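Local coordinates for secreted effector protein SifA (PDB 3CXB), which is required in host cells for endosomal tubulation and formation of Salmonella-induced filaments, and interacts with host PLEKHM2, at residues 44-49 and 70-75; 52-57 and 127-132; 204-209 and 303-308; 261-266 and 289-294. One frame throughout, in Å; residues are numbered along the deposited sequence.

Interaction 1: residues 44-49 and 70-75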
loop_
_atom_site.group_PDB
_atom_site.type_symbol
_atom_site.label_atom_id
_atom_site.label_comp_id
_atom_site.label_asym_id
_atom_site.label_seq_id
_atom_site.Cartn_x
_atom_site.Cartn_y
_atom_site.Cartn_z
ATOM N N ALA A 44 -1.854 22.027 -11.374
ATOM C CA ALA A 44 -0.416 22.158 -11.141
ATOM C C ALA A 44 0.062 20.888 -10.420
ATOM O O ALA A 44 1.163 20.383 -10.687
ATOM C CB ALA A 44 -0.123 23.381 -10.300
ATOM N N LYS A 45 -0.769 20.364 -9.521
ATOM C CA LYS A 45 -0.426 19.143 -8.809
ATOM C C LYS A 45 -0.583 17.890 -9.693
ATOM O O LYS A 45 0.235 16.965 -9.627
ATOM C CB LYS A 45 -1.279 18.995 -7.547
ATOM C CG LYS A 45 -0.996 20.044 -6.474
ATOM C CD LYS A 45 -1.953 19.900 -5.286
ATOM C CE LYS A 45 -1.732 20.990 -4.236
ATOM N NZ LYS A 45 -2.574 20.809 -3.012
ATOM N N ALA A 46 -1.623 17.844 -10.514
ATOM C CA ALA A 46 -1.821 16.691 -11.390
ATOM C C ALA A 46 -0.719 16.677 -12.454
ATOM O O ALA A 46 -0.391 15.638 -13.034
ATOM C CB ALA A 46 -3.201 16.762 -12.056
ATOM N N ASP A 47 -0.153 17.849 -12.697
ATOM C CA ASP A 47 0.901 18.001 -13.683
ATOM C C ASP A 47 2.199 17.423 -13.137
ATOM O O ASP A 47 2.943 16.744 -13.850
ATOM C CB ASP A 47 1.072 19.484 -14.023
ATOM C CG ASP A 47 2.203 19.736 -14.993
ATOM O OD1 ASP A 47 3.370 19.583 -14.602
ATOM O OD2 ASP A 47 1.939 20.086 -16.154
ATOM N N ARG A 48 2.470 17.692 -11.865
ATOM C CA ARG A 48 3.678 17.173 -11.257
ATOM C C ARG A 48 3.525 15.668 -11.075
ATOM O O ARG A 48 4.506 14.934 -11.126
ATOM C CB ARG A 48 3.954 17.865 -9.923
ATOM C CG ARG A 48 5.434 18.186 -9.714
ATOM C CD ARG A 48 5.995 18.965 -10.900
ATOM N NE ARG A 48 7.403 19.313 -10.726
ATOM C CZ ARG A 48 8.140 19.943 -11.641
ATOM N NH1 ARG A 48 7.603 20.296 -12.802
ATOM N NH2 ARG A 48 9.414 20.225 -11.394
ATOM N N CYS A 49 2.296 15.211 -10.866
ATOM C CA CYS A 49 2.033 13.783 -10.737
ATOM C C CYS A 49 2.497 13.083 -12.009
ATOM O O CYS A 49 3.354 12.199 -11.986
ATOM C CB CYS A 49 0.542 13.523 -10.577
ATOM S SG CYS A 49 -0.092 13.676 -8.916
ATOM N N PHE A 70 -4.534 7.273 -8.264
ATOM C CA PHE A 70 -5.621 7.788 -7.438
ATOM C C PHE A 70 -5.447 9.232 -6.986
ATOM O O PHE A 70 -6.416 9.917 -6.681
ATOM C CB PHE A 70 -5.859 6.842 -6.262
ATOM C CG PHE A 70 -6.469 5.537 -6.689
ATOM C CD1 PHE A 70 -7.820 5.452 -6.997
ATOM C CD2 PHE A 70 -5.682 4.413 -6.875
ATOM C CE1 PHE A 70 -8.362 4.280 -7.518
ATOM C CE2 PHE A 70 -6.232 3.226 -7.402
ATOM C CZ PHE A 70 -7.568 3.162 -7.711
ATOM N N GLU A 71 -4.216 9.711 -6.949
ATOM C CA GLU A 71 -4.038 11.103 -6.577
ATOM C C GLU A 71 -4.655 11.880 -7.744
ATOM O O GLU A 71 -5.267 12.928 -7.568
ATOM C CB GLU A 71 -2.547 11.434 -6.404
ATOM C CG GLU A 71 -1.989 11.118 -4.999
ATOM C CD GLU A 71 -0.465 11.235 -4.888
ATOM O OE1 GLU A 71 0.097 12.241 -5.389
ATOM O OE2 GLU A 71 0.168 10.331 -4.283
ATOM N N LEU A 72 -4.507 11.346 -8.946
ATOM C CA LEU A 72 -5.072 12.007 -10.103
ATOM C C LEU A 72 -6.594 11.935 -10.019
ATOM O O LEU A 72 -7.280 12.946 -10.140
ATOM C CB LEU A 72 -4.580 11.341 -11.394
ATOM C CG LEU A 72 -3.113 11.609 -11.739
ATOM C CD1 LEU A 72 -2.612 10.595 -12.741
ATOM C CD2 LEU A 72 -2.963 13.042 -12.298
ATOM N N LYS A 73 -7.115 10.731 -9.799
ATOM C CA LYS A 73 -8.551 10.545 -9.717
ATOM C C LYS A 73 -9.128 11.475 -8.656
ATOM O O LYS A 73 -10.116 12.172 -8.888
ATOM C CB LYS A 73 -8.869 9.101 -9.378
ATOM C CG LYS A 73 -10.348 8.787 -9.427
ATOM C CD LYS A 73 -10.597 7.340 -9.034
ATOM C CE LYS A 73 -12.068 7.044 -8.835
ATOM N NZ LYS A 73 -12.220 5.710 -8.181
ATOM N N GLU A 74 -8.489 11.501 -7.497
ATOM C CA GLU A 74 -8.922 12.357 -6.406
ATOM C C GLU A 74 -8.812 13.840 -6.806
ATOM O O GLU A 74 -9.627 14.656 -6.389
ATOM C CB GLU A 74 -8.081 12.058 -5.160
ATOM C CG GLU A 74 -8.735 12.398 -3.820
ATOM C CD GLU A 74 -8.887 13.902 -3.577
ATOM O OE1 GLU A 74 -7.901 14.650 -3.769
ATOM O OE2 GLU A 74 -9.990 14.343 -3.177
ATOM N N LEU A 75 -7.828 14.195 -7.626
ATOM C CA LEU A 75 -7.677 15.595 -8.036
ATOM C C LEU A 75 -8.702 16.060 -9.070
ATOM O O LEU A 75 -8.995 17.250 -9.186
ATOM C CB LEU A 75 -6.277 15.852 -8.605
ATOM C CG LEU A 75 -5.104 15.853 -7.622
ATOM C CD1 LEU A 75 -3.792 16.006 -8.388
ATOM C CD2 LEU A 75 -5.283 16.983 -6.610
#
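Helices 42-54 and 62-75 run almost antiparallel as an α-helical hairpin: the short axes of residues 44-49 and 70-75 make 162° with each other and approach to 9.8 Å. The closest pair of CA atoms, A46 with L72 at 5.8 Å, falls where the small alanine lets the backbones draw together.

Apolar contact carries the interface. L75 and L72 each reach across with a single methyl. CD1 of L75 lies over the backbone of A46, 3.6 Å from A46 N, and also meets the A46 methyl and, more loosely, CB of K45. One turn away, CD2 of L72 rests 3.7 Å from A46 CB and 3.9 Å from C49 CB. The two methyls converge on A46 CB from directions roughly at right angles. C49 SG, set beside its own backbone N, lies 4.4 Å from L75 CD1, and this buried sulfur also faces the E71 carboxylate, 3.8 Å from E71 OE1.

Charged groups keep to the margin. The other oxygen of E71, OE2, forms a salt bridge with R64. K45 contributes its CB, and its extended chain carries the ammonium group clear of the leucines.

F38 lies against A46, L72 and L75, extending the apolar patch. The hairpin is therefore held by methyl groups against alanine and cysteine, while the charges of K45 and E71 stay at the border and are not matched across it.

Interaction 2: residues 52-57 and 127-132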
loop_
_atom_site.group_PDB
_atom_site.type_symbol
_atom_site.label_atom_id
_atom_site.label_comp_id
_atom_site.label_asym_id
_atom_site.label_seq_id
_atom_site.Cartn_x
_atom_site.Cartn_y
_atom_site.Cartn_z
ATOM N N GLU A 52 6.186 12.958 -12.422
ATOM C CA GLU A 52 6.838 11.926 -11.621
ATOM C C GLU A 52 6.578 10.538 -12.213
ATOM O O GLU A 52 7.439 9.653 -12.200
ATOM C CB GLU A 52 6.317 11.940 -10.183
ATOM C CG GLU A 52 6.839 10.762 -9.346
ATOM C CD GLU A 52 6.220 10.696 -7.968
ATOM O OE1 GLU A 52 6.480 9.733 -7.222
ATOM O OE2 GLU A 52 5.463 11.615 -7.619
ATOM N N MET A 53 5.382 10.373 -12.756
ATOM C CA MET A 53 4.968 9.089 -13.281
ATOM C C MET A 53 5.569 8.642 -14.573
ATOM O O MET A 53 5.899 7.472 -14.725
ATOM C CB MET A 53 3.451 9.045 -13.432
ATOM C CG MET A 53 2.947 7.750 -14.043
ATOM S SD MET A 53 1.177 7.799 -14.282
ATOM C CE MET A 53 1.033 7.248 -15.933
ATOM N N LEU A 54 5.724 9.555 -15.511
ATOM C CA LEU A 54 6.234 9.140 -16.798
ATOM C C LEU A 54 7.380 9.932 -17.339
ATOM O O LEU A 54 8.019 9.488 -18.282
ATOM C CB LEU A 54 5.117 9.176 -17.834
ATOM C CG LEU A 54 3.841 8.409 -17.513
ATOM C CD1 LEU A 54 2.670 9.112 -18.174
ATOM C CD2 LEU A 54 3.973 6.970 -17.990
ATOM N N PHE A 55 7.664 11.095 -16.771
ATOM C CA PHE A 55 8.745 11.886 -17.342
ATOM C C PHE A 55 9.813 12.346 -16.380
ATOM O O PHE A 55 10.327 13.450 -16.521
ATOM C CB PHE A 55 8.167 13.099 -18.085
ATOM C CG PHE A 55 6.913 12.792 -18.871
ATOM C CD1 PHE A 55 5.653 12.944 -18.285
ATOM C CD2 PHE A 55 6.984 12.326 -20.180
ATOM C CE1 PHE A 55 4.479 12.635 -18.994
ATOM C CE2 PHE A 55 5.822 12.014 -20.895
ATOM C CZ PHE A 55 4.566 12.171 -20.298
ATOM N N ALA A 56 10.153 11.507 -15.406
ATOM C CA ALA A 56 11.196 11.850 -14.440
ATOM C C ALA A 56 12.462 11.086 -14.772
ATOM O O ALA A 56 12.525 10.402 -15.789
ATOM C CB ALA A 56 10.755 11.520 -13.035
ATOM N N GLU A 57 13.464 11.190 -13.905
ATOM C CA GLU A 57 14.738 10.515 -14.147
ATOM C C GLU A 57 14.560 9.006 -14.216
ATOM O O GLU A 57 15.353 8.300 -14.845
ATOM C CB GLU A 57 15.765 10.876 -13.067
ATOM C CG GLU A 57 17.217 10.675 -13.523
ATOM C CD GLU A 57 18.245 10.954 -12.434
ATOM O OE1 GLU A 57 19.447 11.038 -12.761
ATOM O OE2 GLU A 57 17.857 11.081 -11.253
ATOM N N LEU A 127 3.637 2.694 -25.683
ATOM C CA LEU A 127 4.202 1.983 -24.544
ATOM C C LEU A 127 5.279 2.871 -23.981
ATOM O O LEU A 127 6.242 3.165 -24.676
ATOM C CB LEU A 127 4.778 0.654 -25.005
ATOM C CG LEU A 127 5.680 -0.107 -24.048
ATOM C CD1 LEU A 127 4.965 -0.370 -22.747
ATOM C CD2 LEU A 127 6.115 -1.403 -24.711
ATOM N N TYR A 128 5.127 3.341 -22.747
ATOM C CA TYR A 128 6.161 4.217 -22.207
ATOM C C TYR A 128 7.175 3.484 -21.366
ATOM O O TYR A 128 8.284 3.973 -21.169
ATOM C CB TYR A 128 5.556 5.378 -21.397
ATOM C CG TYR A 128 5.678 6.734 -22.084
ATOM C CD1 TYR A 128 6.675 7.643 -21.714
ATOM C CD2 TYR A 128 4.861 7.057 -23.173
ATOM C CE1 TYR A 128 6.859 8.843 -22.433
ATOM C CE2 TYR A 128 5.037 8.238 -23.887
ATOM C CZ TYR A 128 6.032 9.124 -23.523
ATOM O OH TYR A 128 6.203 10.261 -24.278
ATOM N N PHE A 129 6.789 2.334 -20.834
ATOM C CA PHE A 129 7.721 1.540 -20.048
ATOM C C PHE A 129 7.177 0.227 -19.543
ATOM O O PHE A 129 5.980 0.079 -19.310
ATOM C CB PHE A 129 8.295 2.339 -18.860
ATOM C CG PHE A 129 7.308 2.663 -17.776
ATOM C CD1 PHE A 129 7.047 3.997 -17.447
ATOM C CD2 PHE A 129 6.677 1.658 -17.044
ATOM C CE1 PHE A 129 6.173 4.330 -16.405
ATOM C CE2 PHE A 129 5.801 1.980 -16.001
ATOM C CZ PHE A 129 5.550 3.325 -15.683
ATOM N N LEU A 130 8.075 -0.736 -19.399
ATOM C CA LEU A 130 7.726 -2.025 -18.864
ATOM C C LEU A 130 8.848 -2.266 -17.867
ATOM O O LEU A 130 10.011 -2.384 -18.243
ATOM C CB LEU A 130 7.719 -3.074 -19.961
ATOM C CG LEU A 130 7.044 -4.367 -19.491
ATOM C CD1 LEU A 130 6.684 -5.188 -20.702
ATOM C CD2 LEU A 130 7.969 -5.164 -18.573
ATOM N N MET A 131 8.497 -2.283 -16.587
ATOM C CA MET A 131 9.478 -2.492 -15.529
ATOM C C MET A 131 9.304 -3.882 -14.942
ATOM O O MET A 131 8.240 -4.503 -15.063
ATOM C CB MET A 131 9.300 -1.440 -14.424
ATOM C CG MET A 131 9.444 -0.009 -14.888
ATOM S SD MET A 131 11.106 0.297 -15.501
ATOM C CE MET A 131 12.070 0.246 -13.929
ATOM N N LYS A 132 10.350 -4.392 -14.317
ATOM C CA LYS A 132 10.247 -5.693 -13.703
ATOM C C LYS A 132 10.672 -5.564 -12.267
ATOM O O LYS A 132 11.820 -5.257 -11.997
ATOM C CB LYS A 132 11.137 -6.701 -14.411
ATOM C CG LYS A 132 11.339 -7.959 -13.596
ATOM C CD LYS A 132 11.826 -9.113 -14.430
ATOM C CE LYS A 132 10.746 -9.596 -15.374
ATOM N NZ LYS A 132 11.123 -10.923 -15.978
#
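The side chain of L54, near the C-terminal end of helix 42-54, is the main bump of this contact. Its CD2 methyl enters the hollow formed where the side chains of Y128 and F129 diverge, 3.8 Å from CE1 of F129 and 4.1 Å from CB of Y128. L54 crosses both side chains at about a right angle and touches them with this methyl. On one flank of this hollow F129 projects CE1 at the main chain of the helix: the carbonyl oxygen of M53 lies at the edge of the ring, near its plane, 3.6 Å from that carbon.

The hollow owes its form to a classic β bulge. Y128 and F129 are both placed opposite C121 of the adjoining strand 118-123, and the CB atoms of both point toward the helix end, although successive residues of a regular strand would take opposite sides. F129 takes the crowded first torsion, CG between its backbone N and carbonyl carbon (chi1 69°). Strand 126-132 is the outermost one of an antiparallel five-stranded meander.

On the other flank, the ring of F55 lies beside Y128. The two rings meet obliquely, centroids 5.6 Å apart and planes at 75°, with CE2 of F55 3.7 Å from CE1 of Y128. The tyrosine OH comes to the edge of the F55 ring, in its plane, whereas L54 CB lies over one face, 3.7 Å above and offset to the rim. W27 stacks on F55.

Interaction 3: residues 204-209 and 303-308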
loop_
_atom_site.group_PDB
_atom_site.type_symbol
_atom_site.label_atom_id
_atom_site.label_comp_id
_atom_site.label_asym_id
_atom_site.label_seq_id
_atom_site.Cartn_x
_atom_site.Cartn_y
_atom_site.Cartn_z
ATOM N N THR A 204 -3.491 2.763 16.604
ATOM C CA THR A 204 -3.002 1.487 17.120
ATOM C C THR A 204 -1.913 0.875 16.258
ATOM O O THR A 204 -0.798 0.618 16.719
ATOM C CB THR A 204 -4.144 0.458 17.222
ATOM O OG1 THR A 204 -5.104 0.913 18.179
ATOM C CG2 THR A 204 -3.608 -0.913 17.657
ATOM N N TYR A 205 -2.264 0.631 15.003
ATOM C CA TYR A 205 -1.365 0.023 14.030
ATOM C C TYR A 205 -0.061 0.803 13.889
ATOM O O TYR A 205 1.025 0.265 14.086
ATOM C CB TYR A 205 -2.085 -0.072 12.676
ATOM C CG TYR A 205 -1.487 -1.064 11.702
ATOM C CD1 TYR A 205 -0.346 -0.749 10.957
ATOM C CD2 TYR A 205 -2.069 -2.327 11.519
ATOM C CE1 TYR A 205 0.195 -1.666 10.055
ATOM C CE2 TYR A 205 -1.536 -3.244 10.621
ATOM C CZ TYR A 205 -0.410 -2.906 9.892
ATOM O OH TYR A 205 0.091 -3.792 8.973
ATOM N N LEU A 206 -0.172 2.082 13.571
ATOM C CA LEU A 206 1.008 2.892 13.384
ATOM C C LEU A 206 1.904 3.012 14.613
ATOM O O LEU A 206 3.128 2.935 14.487
ATOM C CB LEU A 206 0.604 4.273 12.864
ATOM C CG LEU A 206 0.131 4.261 11.400
ATOM C CD1 LEU A 206 -0.468 5.594 10.988
ATOM C CD2 LEU A 206 1.321 3.933 10.514
ATOM N N ALA A 207 1.320 3.198 15.796
ATOM C CA ALA A 207 2.142 3.328 17.002
ATOM C C ALA A 207 2.881 2.014 17.249
ATOM O O ALA A 207 4.045 2.017 17.675
ATOM C CB ALA A 207 1.288 3.714 18.220
ATOM N N ALA A 208 2.220 0.892 16.962
ATOM C CA ALA A 208 2.858 -0.415 17.127
ATOM C C ALA A 208 4.051 -0.548 16.166
ATOM O O ALA A 208 5.092 -1.120 16.523
ATOM C CB ALA A 208 1.865 -1.513 16.862
ATOM N N LYS A 209 3.886 -0.023 14.950
ATOM C CA LYS A 209 4.934 -0.059 13.940
ATOM C C LYS A 209 6.098 0.805 14.426
ATOM O O LYS A 209 7.273 0.438 14.305
ATOM C CB LYS A 209 4.402 0.493 12.618
ATOM C CG LYS A 209 4.832 -0.273 11.389
ATOM C CD LYS A 209 4.405 -1.715 11.479
ATOM C CE LYS A 209 4.447 -2.384 10.112
ATOM N NZ LYS A 209 4.375 -3.874 10.224
ATOM N N PHE A 303 -5.615 3.823 4.563
ATOM C CA PHE A 303 -5.125 5.143 4.937
ATOM C C PHE A 303 -4.205 5.804 3.926
ATOM O O PHE A 303 -3.883 6.995 4.059
ATOM C CB PHE A 303 -4.419 5.071 6.300
ATOM C CG PHE A 303 -5.222 4.365 7.355
ATOM C CD1 PHE A 303 -5.232 2.975 7.414
ATOM C CD2 PHE A 303 -6.042 5.081 8.220
ATOM C CE1 PHE A 303 -6.038 2.310 8.313
ATOM C CE2 PHE A 303 -6.851 4.424 9.124
ATOM C CZ PHE A 303 -6.856 3.032 9.166
ATOM N N ARG A 304 -3.793 5.045 2.915
ATOM C CA ARG A 304 -2.889 5.557 1.890
ATOM C C ARG A 304 -1.632 6.101 2.555
ATOM O O ARG A 304 -1.185 7.221 2.281
ATOM C CB ARG A 304 -3.543 6.660 1.068
ATOM C CG ARG A 304 -3.062 6.671 -0.369
ATOM C CD ARG A 304 -3.233 5.274 -1.038
ATOM N NE ARG A 304 -4.554 4.677 -0.806
ATOM C CZ ARG A 304 -5.697 5.152 -1.299
ATOM N NH1 ARG A 304 -6.840 4.552 -1.015
ATOM N NH2 ARG A 304 -5.705 6.207 -2.097
ATOM N N ILE A 305 -1.091 5.281 3.449
ATOM C CA ILE A 305 0.118 5.566 4.201
ATOM C C ILE A 305 0.913 4.281 4.174
ATOM O O ILE A 305 0.350 3.189 4.268
ATOM C CB ILE A 305 -0.186 5.879 5.670
ATOM C CG1 ILE A 305 -0.915 7.211 5.774
ATOM C CG2 ILE A 305 1.118 5.879 6.492
ATOM C CD1 ILE A 305 -1.034 7.693 7.197
ATOM N N ASP A 306 2.220 4.393 4.054
ATOM C CA ASP A 306 3.033 3.194 4.021
ATOM C C ASP A 306 3.489 2.915 5.455
ATOM O O ASP A 306 4.352 3.606 6.000
ATOM C CB ASP A 306 4.224 3.412 3.072
ATOM C CG ASP A 306 5.090 2.173 2.905
ATOM O OD1 ASP A 306 6.042 2.237 2.093
ATOM O OD2 ASP A 306 4.832 1.143 3.578
ATOM N N PRO A 307 2.888 1.913 6.093
ATOM C CA PRO A 307 3.252 1.564 7.460
ATOM C C PRO A 307 4.747 1.314 7.650
ATOM O O PRO A 307 5.278 1.545 8.739
ATOM C CB PRO A 307 2.399 0.326 7.737
ATOM C CG PRO A 307 2.104 -0.219 6.359
ATOM C CD PRO A 307 1.827 1.032 5.593
ATOM N N GLN A 308 5.431 0.866 6.593
ATOM C CA GLN A 308 6.875 0.592 6.682
ATOM C C GLN A 308 7.665 1.880 6.611
ATOM O O GLN A 308 8.749 2.001 7.196
ATOM C CB GLN A 308 7.333 -0.344 5.559
ATOM C CG GLN A 308 6.983 -1.794 5.781
ATOM C CD GLN A 308 7.606 -2.367 7.040
ATOM O OE1 GLN A 308 8.805 -2.615 7.102
ATOM N NE2 GLN A 308 6.786 -2.578 8.054
#
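P307, K209 and L206 have the largest areas buried between residues 204-209 and 303-308, and P307 is the common partner. It opens helix 307-324, directly after the N-cap D306. OD2 of D306 accepts a capping bond from the backbone N of Q308 at 3.1 Å, with an N-H···O angle of 147°; the donor stands above the carboxylate plane, 53° out of it. Proline suits this first helical position because it has no N-H to satisfy.

The P307 ring presents CB to helix 197-220. There it meets the ring of Y205 at the edge, near the ring plane, 3.8 Å from CE1. K209 lies alongside P307 and points the same way, its CE 4.1 Å from P307 CB. A bend at chi2 (58°) turns the lysine along P307 and brings its end beside the Q308 amide. NZ of K209 and NE2 of Q308, 3.5 Å apart, are both donors and do not bond to one another. D296 serves them both, OD2 in a salt bridge with K209 and OD1 in a weak hydrogen bond with Q308; OD2 also takes a hydrogen bond involving Y205 OH. The D296 carboxylate thus gathers the polar ends of K209, Q308 and Y205.

L206 divides its methyls, CD2 standing 4.3 Å from P307 CA and CD1 4.4 Å from I305 CD1.

Residues 304-306 form the turn between helices 283-303 and 307-324, entered through the positive phi of R304. Helix 197-220 packs across this corner, with L206 also touching F299 of the first helix and I310 of the second.

Interaction 4: residues 261-266 and 289-294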
loop_
_atom_site.group_PDB
_atom_site.type_symbol
_atom_site.label_atom_id
_atom_site.label_comp_id
_atom_site.label_asym_id
_atom_site.label_seq_id
_atom_site.Cartn_x
_atom_site.Cartn_y
_atom_site.Cartn_z
ATOM N N MET A 261 -7.918 -9.581 11.832
ATOM C CA MET A 261 -8.805 -9.627 10.692
ATOM C C MET A 261 -8.282 -10.591 9.636
ATOM O O MET A 261 -9.025 -11.430 9.126
ATOM C CB MET A 261 -8.919 -8.228 10.101
ATOM C CG MET A 261 -10.327 -7.743 9.929
ATOM S SD MET A 261 -10.384 -5.965 9.705
ATOM C CE MET A 261 -10.630 -5.876 7.903
ATOM N N VAL A 262 -6.997 -10.464 9.307
ATOM C CA VAL A 262 -6.372 -11.312 8.296
ATOM C C VAL A 262 -6.018 -12.701 8.809
ATOM O O VAL A 262 -6.131 -13.684 8.075
ATOM C CB VAL A 262 -5.094 -10.651 7.720
ATOM C CG1 VAL A 262 -4.142 -10.279 8.839
ATOM C CG2 VAL A 262 -4.408 -11.604 6.753
ATOM N N LYS A 263 -5.581 -12.782 10.061
ATOM C CA LYS A 263 -5.233 -14.069 10.657
ATOM C C LYS A 263 -6.436 -15.002 10.504
ATOM O O LYS A 263 -6.283 -16.211 10.310
ATOM C CB LYS A 263 -4.892 -13.884 12.139
ATOM C CG LYS A 263 -3.712 -12.964 12.390
ATOM C CD LYS A 263 -3.513 -12.691 13.869
ATOM C CE LYS A 263 -2.289 -11.812 14.124
ATOM N NZ LYS A 263 -2.021 -11.597 15.584
ATOM N N GLU A 264 -7.629 -14.413 10.575
ATOM C CA GLU A 264 -8.894 -15.129 10.449
ATOM C C GLU A 264 -9.102 -15.694 9.059
ATOM O O GLU A 264 -9.099 -16.905 8.863
ATOM C CB GLU A 264 -10.056 -14.187 10.764
ATOM C CG GLU A 264 -10.245 -13.891 12.235
ATOM C CD GLU A 264 -11.121 -14.919 12.916
ATOM O OE1 GLU A 264 -12.264 -15.122 12.449
ATOM O OE2 GLU A 264 -10.671 -15.518 13.915
ATOM N N VAL A 265 -9.295 -14.795 8.101
ATOM C CA VAL A 265 -9.528 -15.158 6.711
ATOM C C VAL A 265 -8.510 -16.135 6.143
ATOM O O VAL A 265 -8.750 -16.741 5.103
ATOM C CB VAL A 265 -9.533 -13.916 5.815
ATOM C CG1 VAL A 265 -10.654 -12.980 6.226
ATOM C CG2 VAL A 265 -8.207 -13.208 5.931
ATOM N N LEU A 266 -7.371 -16.278 6.809
ATOM C CA LEU A 266 -6.340 -17.201 6.343
ATOM C C LEU A 266 -6.656 -18.626 6.762
ATOM O O LEU A 266 -6.865 -19.506 5.924
ATOM C CB LEU A 266 -4.973 -16.799 6.898
ATOM C CG LEU A 266 -4.267 -15.652 6.168
ATOM C CD1 LEU A 266 -2.918 -15.338 6.802
ATOM C CD2 LEU A 266 -4.080 -16.057 4.722
ATOM N N GLU A 289 5.062 -13.371 8.985
ATOM C CA GLU A 289 5.512 -12.472 7.947
ATOM C C GLU A 289 4.382 -12.267 6.949
ATOM O O GLU A 289 4.044 -11.131 6.618
ATOM C CB GLU A 289 6.747 -13.048 7.269
ATOM C CG GLU A 289 7.350 -12.141 6.222
ATOM C CD GLU A 289 8.868 -12.222 6.186
ATOM O OE1 GLU A 289 9.472 -11.721 5.211
ATOM O OE2 GLU A 289 9.454 -12.777 7.140
ATOM N N ILE A 290 3.793 -13.367 6.486
ATOM C CA ILE A 290 2.678 -13.308 5.541
ATOM C C ILE A 290 1.684 -12.281 6.066
ATOM O O ILE A 290 1.355 -11.296 5.398
ATOM C CB ILE A 290 1.907 -14.650 5.463
ATOM C CG1 ILE A 290 2.851 -15.799 5.099
ATOM C CG2 ILE A 290 0.748 -14.516 4.479
ATOM C CD1 ILE A 290 3.190 -15.913 3.617
ATOM N N VAL A 291 1.216 -12.533 7.285
ATOM C CA VAL A 291 0.242 -11.673 7.933
ATOM C C VAL A 291 0.644 -10.214 7.858
ATOM O O VAL A 291 -0.131 -9.376 7.388
ATOM C CB VAL A 291 0.044 -12.043 9.421
ATOM C CG1 VAL A 291 -0.958 -11.085 10.063
ATOM C CG2 VAL A 291 -0.451 -13.465 9.544
ATOM N N GLU A 292 1.855 -9.914 8.317
ATOM C CA GLU A 292 2.339 -8.543 8.323
ATOM C C GLU A 292 2.371 -7.897 6.936
ATOM O O GLU A 292 2.091 -6.691 6.794
ATOM C CB GLU A 292 3.723 -8.468 8.964
ATOM C CG GLU A 292 4.235 -7.043 9.097
ATOM C CD GLU A 292 5.620 -6.958 9.716
ATOM O OE1 GLU A 292 5.833 -7.597 10.774
ATOM O OE2 GLU A 292 6.488 -6.243 9.155
ATOM N N ALA A 293 2.703 -8.678 5.912
ATOM C CA ALA A 293 2.748 -8.136 4.561
ATOM C C ALA A 293 1.347 -7.769 4.101
ATOM O O ALA A 293 1.129 -6.668 3.598
ATOM C CB ALA A 293 3.359 -9.130 3.608
ATOM N N ILE A 294 0.392 -8.681 4.277
ATOM C CA ILE A 294 -0.990 -8.416 3.864
ATOM C C ILE A 294 -1.619 -7.262 4.657
ATOM O O ILE A 294 -2.297 -6.381 4.103
ATOM C CB ILE A 294 -1.883 -9.670 4.022
ATOM C CG1 ILE A 294 -1.236 -10.865 3.309
ATOM C CG2 ILE A 294 -3.261 -9.398 3.413
ATOM C CD1 ILE A 294 -1.950 -12.197 3.546
#
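V262 is the first residue of 261-266 to meet helix 283-303, and it uses both branches. CG1, in the crowded position between backbone N and carbonyl carbon (chi1 54°), comes to 3.5 Å from CG1 of V291. CG2, anti to the backbone N, lies beside I294, 4.1 Å from CD1 and 4.2 Å from CG2, so that V262 bridges two residues lying three apart on the opposing helix.

K263, next in line, takes part with its aliphatic root. CG is 4.1 Å from V291 CG1, the two side chains crossing at about a right angle, and the extended chain then carries NZ to a long, weak ion pair with E259.

L266 follows one turn after V262, on the same side of the helix. Its CD1 meets V291 CG2 at 4.1 Å and I290 CG2 at 4.4 Å. V291 is therefore contacted on one methyl by V262 and K263 and on the other by L266; its CG1 stands anti to the backbone N (chi1 178°), which spreads the two branches between these neighbours. The short helix axes cross steeply, at 120°, and approach to 9.8 Å; within these segments the touching residues, V262 to L266, span about one turn.

L178 touches both L266 and I294, adding to the same apolar cluster. Behind 261-266, M261 and V265 pack on Y184 of helix 180-187, while I290 and I294 rest on L166 and P161 of strand 158-167, so these two isoleucines of helix 283-303 meet both helix 258-267 and that strand.

Interactions 1 and 2 share helix 42-54, which pairs first with helix 62-75 and then, at its C-terminal end, with strand 126-132; the former is partly buried, the latter a surface contact rich in aromatic rings. Interactions 3 and 4 are both buried and use consecutive helices, 307-324 and 283-303, their centres 15 Å apart. Interaction 4 relies on branched aliphatic groups, whereas interaction 3, nearest the centre of the chain, adds buried polar groups. A long, weak ion pair between K209 and E292 joins these two. Interactions 1 and 3 touch through F70 CB and R304 NH2, while interactions 1 and 2 each lie across the chain's centre from interaction 4.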